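Side-chain contacts in VompD (Bartonella quintana, PDB 4LGO), which probably mediates adhesion of Bartonella quintana to host surfaces as a trimeric autotransporter, this chain being its N-terminal domain 1: residues I55-T58 with E64-F67; G18-V23 with S36-V41. All coordinates share one frame; numbering follows the deposited sequence.

Interaction 1: I55-T58 with E64-F67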
loop_
_atom_site.group_PDB
_atom_site.type_symbol
_atom_site.label_atom_id
_atom_site.label_comp_id
_atom_site.label_asym_id
_atom_site.label_seq_id
_atom_site.Cartn_x
_atom_site.Cartn_y
_atom_site.Cartn_z
ATOM N N ILE A 55 7.272 2.253 -11.342
ATOM C CA ILE A 55 6.626 1.859 -12.587
ATOM C C ILE A 55 7.626 1.051 -13.410
ATOM O O ILE A 55 8.700 1.543 -13.777
ATOM C CB ILE A 55 6.098 3.045 -13.412
ATOM C CG1 ILE A 55 5.246 3.977 -12.554
ATOM C CG2 ILE A 55 5.349 2.534 -14.643
ATOM C CD1 ILE A 55 3.961 3.380 -12.029
ATOM N N LYS A 56 7.273 -0.214 -13.625
ATOM C CA LYS A 56 8.118 -1.171 -14.347
ATOM C C LYS A 56 7.676 -1.198 -15.793
ATOM O O LYS A 56 6.562 -1.670 -16.103
ATOM C CB LYS A 56 7.971 -2.564 -13.745
ATOM C CG LYS A 56 8.758 -3.671 -14.437
ATOM C CD LYS A 56 8.370 -5.035 -13.857
ATOM C CE LYS A 56 8.728 -6.208 -14.773
ATOM N NZ LYS A 56 7.694 -6.531 -15.820
ATOM N N ILE A 57 8.527 -0.665 -16.652
ATOM C CA ILE A 57 8.248 -0.608 -18.093
ATOM C C ILE A 57 9.266 -1.492 -18.803
ATOM O O ILE A 57 10.481 -1.318 -18.649
ATOM C CB ILE A 57 8.332 0.801 -18.695
ATOM C CG1 ILE A 57 7.762 1.864 -17.748
ATOM C CG2 ILE A 57 7.602 0.852 -20.030
ATOM C CD1 ILE A 57 7.901 3.258 -18.333
ATOM N N THR A 58 8.759 -2.406 -19.611
ATOM C CA THR A 58 9.615 -3.342 -20.321
ATOM C C THR A 58 9.104 -3.464 -21.758
ATOM O O THR A 58 8.005 -2.989 -22.073
ATOM C CB THR A 58 9.641 -4.743 -19.669
ATOM O OG1 THR A 58 8.314 -5.247 -19.500
ATOM C CG2 THR A 58 10.337 -4.722 -18.307
ATOM N N GLU A 64 5.372 -4.885 -28.116
ATOM C CA GLU A 64 4.590 -4.637 -26.907
ATOM C C GLU A 64 5.430 -3.879 -25.864
ATOM O O GLU A 64 6.511 -4.325 -25.475
ATOM C CB GLU A 64 4.071 -5.948 -26.303
ATOM C CG GLU A 64 3.089 -6.666 -27.197
ATOM C CD GLU A 64 2.574 -7.955 -26.591
ATOM O OE1 GLU A 64 2.974 -8.271 -25.454
ATOM O OE2 GLU A 64 1.752 -8.607 -27.238
ATOM N N VAL A 65 4.923 -2.731 -25.430
ATOM C CA VAL A 65 5.496 -2.001 -24.313
ATOM C C VAL A 65 4.608 -2.326 -23.118
ATOM O O VAL A 65 3.409 -2.000 -23.125
ATOM C CB VAL A 65 5.523 -0.479 -24.572
ATOM C CG1 VAL A 65 6.257 0.244 -23.457
ATOM C CG2 VAL A 65 6.174 -0.169 -25.910
ATOM N N LYS A 66 5.192 -3.009 -22.131
ATOM C CA LYS A 66 4.456 -3.547 -20.984
ATOM C C LYS A 66 4.663 -2.677 -19.751
ATOM O O LYS A 66 5.789 -2.334 -19.428
ATOM C CB LYS A 66 4.945 -4.959 -20.669
ATOM C CG LYS A 66 4.817 -5.920 -21.847
ATOM C CD LYS A 66 5.625 -7.199 -21.656
ATOM C CE LYS A 66 5.250 -7.933 -20.399
ATOM N NZ LYS A 66 6.026 -9.198 -20.211
ATOM N N PHE A 67 3.557 -2.345 -19.084
ATOM C CA PHE A 67 3.534 -1.483 -17.890
ATOM C C PHE A 67 3.016 -2.272 -16.704
ATOM O O PHE A 67 1.962 -2.901 -16.795
ATOM C CB PHE A 67 2.594 -0.284 -18.082
ATOM C CG PHE A 67 3.063 0.727 -19.102
ATOM C CD1 PHE A 67 2.884 0.492 -20.464
ATOM C CD2 PHE A 67 3.725 1.876 -18.711
ATOM C CE1 PHE A 67 3.327 1.404 -21.399
ATOM C CE2 PHE A 67 4.152 2.808 -19.647
ATOM C CZ PHE A 67 3.947 2.574 -20.991
HETATM O O HOH W 1 7.899 -8.180 -18.911
#
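Ile57 and Phe67 show how one face of a two-stranded sheet can pack into the interior while the other is polar and partly open to solvent. On the apolar face their side chains run alongside each other, and Ile57 CG2, anti to the backbone N, lies over a face of the Phe67 ring, 4.2 Å from its centroid, in a CH-pi contact. That same methyl reaches Val65 CG1 at 3.7 Å. Ile55 CG2 comes more loosely to the ring edge, 4.4 Å from Phe67 CD2. In the trimer, Phe67 of both other subunits meets this ring.

The opposite face carries Thr58 and Lys66. Thr58 OG1 lies 3.6 Å from Lys66 CB, and a bend at chi3 (57°) keeps CD and CE of the lysine beside this hydroxyl. A water is hydrogen-bonded to Thr58 OG1; its link to Lys66 NZ is modelled so short that the detail is doubtful.

Between the faces the backbones lock Thr58 with Lys66: Thr58 N gives to Lys66 O (3.0 Å) in the carbonyl plane, and Lys66 N to Thr58 O (2.8 Å), tilted from that plane. The result is an antiparallel beta hairpin, whose strand 64-69 continues as a parallel ladder onto the second subunit, as in an interleaved trimeric beta-prism.

Interaction 2: G18-V23 with S36-V41; sequences GAWKLV and STVKFV
Val38 faces Trp20 and Leu22 across the interior of what is probably a Trp-ring domain, an interleaved beta-prism found in heads of trimeric autotransporter adhesins. The principle illustrated is that two strands need not be neighbours in a sheet to share a core: the CA atoms of Leu22 and Val38 are 9.5 Å apart, and side chains bridge the gap.

From its CB, Val38 divides into two methyls with separate tasks. CB itself stays back, farther from both partners than either methyl. CG1 stands anti to the backbone N (chi1 177°) and meets Leu22 CD2 at 4.4 Å. CG2, the other branch, approaches the indole of Trp20 obliquely, with CZ2 nearest at 4.5 Å and CH2 a little farther off. The valine thus straddles two apolar groups, and its fit is loose, by van der Waals contact alone.

Leu22 reaches inward because its CG is anti to the backbone N (chi1 178°) and CD2 prolongs that extended chain. The ring of Phe40 approaches the same leucine at a slightly longer range, 4.8 Å between Phe40 CE1 and Leu22 CD2.

Neighbouring pieces add to the core. Val32 of strand 30-32, which is hydrogen-bonded to strand 20-24, touches both Trp20 and Val38. Trp20 of each of the other two subunits meets this indole, and Val38 also packs on Trp20 of the second subunit, so the intrachain contact belongs to a threefold apolar cluster.

The indole also has a polar neighbour within its own segment: Gly18 O lies at the ring edge, in its plane, 3.5 Å from Trp20 CD1.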
loop_
_atom_site.group_PDB
_atom_site.type_symbol
_atom_site.label_atom_id
_atom_site.label_comp_id
_atom_site.label_asym_id
_atom_site.label_seq_id
_atom_site.Cartn_x
_atom_site.Cartn_y
_atom_site.Cartn_z
ATOM N N GLY A 18 5.094 9.635 -40.806
ATOM C CA GLY A 18 4.861 11.079 -40.688
ATOM C C GLY A 18 5.403 11.646 -39.379
ATOM O O GLY A 18 5.572 10.900 -38.399
ATOM N N ALA A 19 5.693 12.946 -39.363
ATOM C CA ALA A 19 6.091 13.632 -38.121
ATOM C C ALA A 19 4.873 13.785 -37.217
ATOM O O ALA A 19 3.802 14.160 -37.676
ATOM C CB ALA A 19 6.689 14.997 -38.431
ATOM N N TRP A 20 5.021 13.497 -35.928
ATOM C CA TRP A 20 3.875 13.540 -35.051
ATOM C C TRP A 20 4.309 14.235 -33.767
ATOM O O TRP A 20 5.488 14.571 -33.630
ATOM C CB TRP A 20 3.318 12.120 -34.824
ATOM C CG TRP A 20 4.303 11.147 -34.249
ATOM C CD1 TRP A 20 5.309 10.494 -34.905
ATOM C CD2 TRP A 20 4.367 10.719 -32.892
ATOM N NE1 TRP A 20 5.999 9.684 -34.038
ATOM C CE2 TRP A 20 5.446 9.810 -32.790
ATOM C CE3 TRP A 20 3.614 11.012 -31.750
ATOM C CZ2 TRP A 20 5.784 9.186 -31.581
ATOM C CZ3 TRP A 20 3.960 10.410 -30.564
ATOM C CH2 TRP A 20 5.036 9.504 -30.487
ATOM N N LYS A 21 3.362 14.491 -32.867
ATOM C CA LYS A 21 3.664 15.188 -31.604
ATOM C C LYS A 21 3.150 14.406 -30.403
ATOM O O LYS A 21 2.079 13.793 -30.444
ATOM C CB LYS A 21 3.004 16.565 -31.577
ATOM C CG LYS A 21 3.516 17.522 -32.624
ATOM C CD LYS A 21 2.428 18.496 -33.050
ATOM C CE LYS A 21 1.443 17.826 -33.982
ATOM N NZ LYS A 21 0.661 18.838 -34.744
ATOM N N LEU A 22 3.910 14.475 -29.321
ATOM C CA LEU A 22 3.551 13.815 -28.070
ATOM C C LEU A 22 3.347 14.857 -26.970
ATOM O O LEU A 22 4.263 15.626 -26.637
ATOM C CB LEU A 22 4.617 12.799 -27.690
ATOM C CG LEU A 22 4.420 12.035 -26.373
ATOM C CD1 LEU A 22 3.155 11.182 -26.393
ATOM C CD2 LEU A 22 5.645 11.146 -26.177
ATOM N N VAL A 23 2.150 14.885 -26.409
ATOM C CA VAL A 23 1.799 15.872 -25.373
ATOM C C VAL A 23 1.552 15.126 -24.077
ATOM O O VAL A 23 0.678 14.281 -24.022
ATOM C CB VAL A 23 0.569 16.671 -25.790
ATOM C CG1 VAL A 23 -0.022 17.472 -24.631
ATOM C CG2 VAL A 23 0.929 17.574 -26.958
ATOM N N SER A 36 13.968 10.218 -35.268
ATOM C CA SER A 36 13.949 10.603 -33.856
ATOM C C SER A 36 13.971 9.375 -32.945
ATOM O O SER A 36 13.489 8.319 -33.319
ATOM C CB SER A 36 12.696 11.436 -33.516
ATOM O OG SER A 36 12.773 12.734 -34.071
ATOM N N THR A 37 14.525 9.537 -31.747
ATOM C CA THR A 37 14.366 8.546 -30.674
ATOM C C THR A 37 13.509 9.123 -29.536
ATOM O O THR A 37 13.785 10.232 -29.047
ATOM C CB THR A 37 15.727 8.106 -30.109
ATOM O OG1 THR A 37 16.506 7.497 -31.143
ATOM C CG2 THR A 37 15.548 7.125 -28.977
ATOM N N VAL A 38 12.467 8.380 -29.154
ATOM C CA VAL A 38 11.604 8.685 -28.008
ATOM C C VAL A 38 12.006 7.741 -26.887
ATOM O O VAL A 38 12.121 6.540 -27.132
ATOM C CB VAL A 38 10.117 8.477 -28.360
ATOM C CG1 VAL A 38 9.193 8.721 -27.164
ATOM C CG2 VAL A 38 9.731 9.389 -29.526
ATOM N N LYS A 39 12.289 8.284 -25.697
ATOM C CA LYS A 39 12.618 7.455 -24.533
ATOM C C LYS A 39 11.513 7.462 -23.511
ATOM O O LYS A 39 11.001 8.525 -23.161
ATOM C CB LYS A 39 13.898 7.935 -23.845
ATOM N N PHE A 40 11.168 6.280 -23.010
ATOM C CA PHE A 40 10.332 6.139 -21.831
ATOM C C PHE A 40 11.215 5.609 -20.713
ATOM O O PHE A 40 11.980 4.641 -20.905
ATOM C CB PHE A 40 9.206 5.116 -21.982
ATOM C CG PHE A 40 8.116 5.450 -22.967
ATOM C CD1 PHE A 40 8.029 6.657 -23.645
ATOM C CD2 PHE A 40 7.152 4.480 -23.226
ATOM C CE1 PHE A 40 6.999 6.883 -24.561
ATOM C CE2 PHE A 40 6.121 4.699 -24.118
ATOM C CZ PHE A 40 6.039 5.899 -24.793
ATOM N N VAL A 41 11.081 6.197 -19.529
ATOM C CA VAL A 41 11.880 5.769 -18.412
ATOM C C VAL A 41 11.057 5.674 -17.130
ATOM O O VAL A 41 10.172 6.505 -16.867
ATOM C CB VAL A 41 13.108 6.664 -18.187
ATOM C CG1 VAL A 41 14.040 6.685 -19.409
ATOM C CG2 VAL A 41 12.710 8.049 -17.747
#

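How the interactions relate
Interaction 2 closes along the chain before interaction 1 opens, strand 37-42 being followed in the strand order by strand 55-59. Their centres are about 16 Å apart, yet the two adjoin: Ile57 CD1 packs 4.3 Å from Phe40 CB. Interaction 1 lies within the hairpin of strands 55-59 and 64-69, whereas interaction 2 spans strand 20-24, paired with 30-32, and strand 37-42, which pairs with other subunits. Subunits also join them, since Leu22 of this chain packs on Val65 of the third subunit. The Trp20 rings and the Phe67 rings each meet their counterparts in the other subunits, so two aromatic clusters, with Phe40 between them, join the three chains in this N-terminal portion.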